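Local coordinates for surface-associated protein CshB (Streptococcus gordonii, PDB 6YZG) that acts as a cell-wall-anchored streptococcal surface adhesin, probably binding host fibronectin through its non-repetitive domain 2, the part described here, at the interface of chains A and B. Coordinates in Å, arbitrary orientation; residue numbers count along the deposited sequence, not the author numbering. Chains: chain A/B, Surface-associated protein CshB.

The interface of chains A and B. Residues chain A 50, 54, 212-213, 222, 224; chain B 283-286.
A:Ile50 meets B:Thr283 methyl to methyl, with A:Ile50 CD1 3.6 Å from B:Thr283 CG2. The two side chains cross obliquely. CG2 of B:Thr283 also touches CG2 of A:Val224, which comes in at about a right angle. The methyl CG2 of B:Thr283 stands anti to its backbone N, beside the carbonyl carbon, which turns it toward A:Ile50 and A:Val224. The other branch of A:Ile50, CG2, packs against the carboxylate carbon of B:Asp285, and A:Val224 CG2 flanks the same aspartate. The small apolar centre thus borders the salt bridge of B:Asp285.

A:Arg54 grips B:Asp285 side-on. A:Arg54 NE donates to B:Asp285 OD2 at 2.9 Å, and A:Arg54 NH2 to B:Asp285 OD1 at 2.9 Å. Both bonds are almost straight, 177° and 173° at the hydrogen. Each oxygen uses its syn lone pair and lies in the guanidinium plane. The two planes are only 12° apart, so the salt bridge is nearly flat. A:Arg54 reaches it with a chain extended from CG to NE. A:Pro213 CD lies 3.4 Å above one face of the A:Arg54 guanidinium, toward its rim. OD1 also accepts the backbone N-H of B:Ser286, from above the carboxylate plane. Water 2 links OD2 to the carbonyl O of A:Ile50. These bonds should fix the carboxylate's rotation, and the arginine would favour its charged form.

At the polar rim, B:Ser286 OG lies 2.9 Å from A:Ser222 OG in a hydrogen bond of undecided direction. B:Ser286 OG is also 2.9 Å from A:Val224 O, a carbonyl to which it can donate. A:Ser222 OG accepts the backbone N-H of A:Val224, which should help to orient it toward B:Ser286. Water 1 joins B:Ser286 OG, A:Ser212 OG and A:Val224 O.

The contact recurs with the chains exchanged. The structure alone does not show whether this dimer forms outside the crystal. Chain A receives loop 283-286 of chain B between helix 49-55, the loop at 212-213 and short strand 224-225. That loop follows helix 276-279, in a C-terminal stretch of chain B lying against the chain A lobe.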
ATOM      1  N   ILE A  50     -29.283   0.144   4.609  1.00 12.34           N
ATOM      2  CA  ILE A  50     -28.558   0.194   3.326  1.00 11.28           C
ATOM      3  C   ILE A  50     -28.197  -1.245   2.907  1.00 10.86           C
ATOM      4  O   ILE A  50     -28.445  -1.678   1.793  1.00 11.90           O
ATOM      5  CB  ILE A  50     -27.325   1.106   3.388  1.00 12.38           C
ATOM      6  CG1 ILE A  50     -27.668   2.564   3.759  1.00 15.95           C
ATOM      7  CG2 ILE A  50     -26.565   0.981   2.095  1.00 12.59           C
ATOM      8  CD1 ILE A  50     -26.516   3.218   4.451  1.00 17.74           C
ATOM      9  N   ARG A  54     -29.425  -3.974  -0.102  1.00 12.50           N
ATOM     10  CA  ARG A  54     -28.494  -4.541  -1.060  1.00 11.86           C
ATOM     11  C   ARG A  54     -28.609  -6.074  -1.098  1.00 12.83           C
ATOM     12  O   ARG A  54     -28.379  -6.624  -2.169  1.00 15.26           O
ATOM     13  CB  ARG A  54     -27.042  -4.146  -0.765  1.00 11.96           C
ATOM     14  CG  ARG A  54     -26.820  -2.639  -0.902  1.00 11.26           C
ATOM     15  CD  ARG A  54     -25.390  -2.356  -0.595  1.00 11.28           C
ATOM     16  NE  ARG A  54     -25.020  -0.932  -0.779  1.00 10.80           N
ATOM     17  CZ  ARG A  54     -23.803  -0.472  -0.594  1.00 10.22           C
ATOM     18  NH1 ARG A  54     -22.830  -1.248  -0.148  1.00 10.87           N
ATOM     19  NH2 ARG A  54     -23.533   0.835  -0.700  1.00 10.42           N
ATOM     20  N   SER A 212     -19.259  -0.592  -3.334  1.00 10.52           N
ATOM     21  CA  SER A 212     -20.163   0.430  -3.905  1.00 11.44           C
ATOM     22  C   SER A 212     -20.930  -0.133  -5.086  1.00 11.74           C
ATOM     23  O   SER A 212     -20.358  -0.759  -5.982  1.00 13.64           O
ATOM     24  CB  SER A 212     -19.397   1.644  -4.333  1.00 10.33           C
ATOM     25  OG  SER A 212     -20.328   2.643  -4.754  1.00 11.07           O
ATOM     26  N   PRO A 213     -22.212   0.155  -5.191  1.00 12.81           N
ATOM     27  CA  PRO A 213     -22.965  -0.113  -6.432  1.00 14.32           C
ATOM     28  C   PRO A 213     -22.448   0.707  -7.604  1.00 13.82           C
ATOM     29  O   PRO A 213     -22.604   0.329  -8.745  1.00 14.71           O
ATOM     30  CB  PRO A 213     -24.373   0.401  -6.065  1.00 14.70           C
ATOM     31  CG  PRO A 213     -24.486   0.292  -4.621  1.00 14.26           C
ATOM     32  CD  PRO A 213     -23.096   0.590  -4.106  1.00 12.07           C
ATOM     33  N   SER A 222     -24.379  10.670  -3.953  1.00  9.00           N
ATOM     34  CA  SER A 222     -25.258   9.821  -3.162  1.00  8.19           C
ATOM     35  C   SER A 222     -24.892  10.004  -1.700  1.00  7.87           C
ATOM     36  O   SER A 222     -23.910  10.692  -1.406  1.00  8.51           O
ATOM     37  CB  SER A 222     -25.128   8.338  -3.545  1.00  8.56           C
ATOM     38  OG  SER A 222     -23.996   7.734  -2.956  1.00  9.06           O
ATOM     39  N   VAL A 224     -23.868   7.507   0.264  1.00  7.43           N
ATOM     40  CA  VAL A 224     -22.950   6.424   0.664  1.00  7.56           C
ATOM     41  C   VAL A 224     -21.700   6.516  -0.182  1.00  7.88           C
ATOM     42  O   VAL A 224     -21.807   6.406  -1.417  1.00  9.40           O
ATOM     43  CB  VAL A 224     -23.636   5.061   0.485  1.00  8.09           C
ATOM     44  CG1 VAL A 224     -22.703   3.962   1.003  1.00  8.13           C
ATOM     45  CG2 VAL A 224     -24.975   5.043   1.192  1.00  8.90           C
TER
ATOM     46  N   THR B 283     -31.683   6.703   3.846  1.00 15.89           N
ATOM     47  CA  THR B 283     -30.326   6.904   3.251  1.00 13.41           C
ATOM     48  C   THR B 283     -30.405   6.573   1.761  1.00 14.16           C
ATOM     49  O   THR B 283     -30.901   5.453   1.367  1.00 16.67           O
ATOM     50  CB  THR B 283     -29.210   6.085   3.877  1.00 14.62           C
ATOM     51  OG1 THR B 283     -29.158   6.375   5.288  1.00 16.26           O
ATOM     52  CG2 THR B 283     -27.855   6.383   3.264  1.00 14.85           C
ATOM     53  N   ARG B 284     -29.950   7.477   0.891  1.00 11.70           N
ATOM     54  CA  ARG B 284     -30.009   7.283  -0.556  1.00 11.79           C
ATOM     55  C   ARG B 284     -28.701   6.587  -0.998  1.00 11.49           C
ATOM     56  O   ARG B 284     -27.607   7.170  -1.019  1.00 10.88           O
ATOM     57  CB  ARG B 284     -30.220   8.602  -1.289  1.00 14.13           C
ATOM     58  CG  ARG B 284     -30.314   8.437  -2.797  1.00 14.91           C
ATOM     59  CD  ARG B 284     -30.826   9.692  -3.528  1.00 16.80           C
ATOM     60  NE  ARG B 284     -30.001  10.789  -3.141  1.00 18.23           N
ATOM     61  CZ  ARG B 284     -28.871  11.110  -3.711  1.00 16.06           C
ATOM     62  NH1 ARG B 284     -28.187  12.110  -3.190  1.00 19.76           N
ATOM     63  NH2 ARG B 284     -28.476  10.477  -4.822  1.00 18.91           N
ATOM     64  N   ASP B 285     -28.783   5.284  -1.284  1.00 10.43           N
ATOM     65  CA  ASP B 285     -27.647   4.527  -1.768  1.00 10.50           C
ATOM     66  C   ASP B 285     -27.200   5.009  -3.130  1.00 10.74           C
ATOM     67  O   ASP B 285     -27.993   5.623  -3.873  1.00 12.22           O
ATOM     68  CB  ASP B 285     -27.976   3.035  -1.806  1.00 11.39           C
ATOM     69  CG  ASP B 285     -26.790   2.113  -1.644  1.00 12.26           C
ATOM     70  OD1 ASP B 285     -25.642   2.612  -1.571  1.00 11.90           O
ATOM     71  OD2 ASP B 285     -27.065   0.855  -1.654  1.00 12.07           O
ATOM     72  N   SER B 286     -25.964   4.677  -3.439  1.00 11.85           N
ATOM     73  CA  SER B 286     -25.390   5.003  -4.737  1.00 11.85           C
ATOM     74  C   SER B 286     -26.116   4.259  -5.863  1.00 13.38           C
ATOM     75  O   SER B 286     -26.550   3.105  -5.683  1.00 13.99           O
ATOM     76  CB  SER B 286     -23.926   4.621  -4.737  1.00 12.84           C
ATOM     77  OG  SER B 286     -23.260   4.963  -3.506  1.00 13.20           O
TER
HETATM   78  O   HOH W   1     -21.020   3.557  -2.286  1.00 13.57           O
HETATM   79  O   HOH W   2     -29.291  -0.095  -0.431  1.00 14.09           O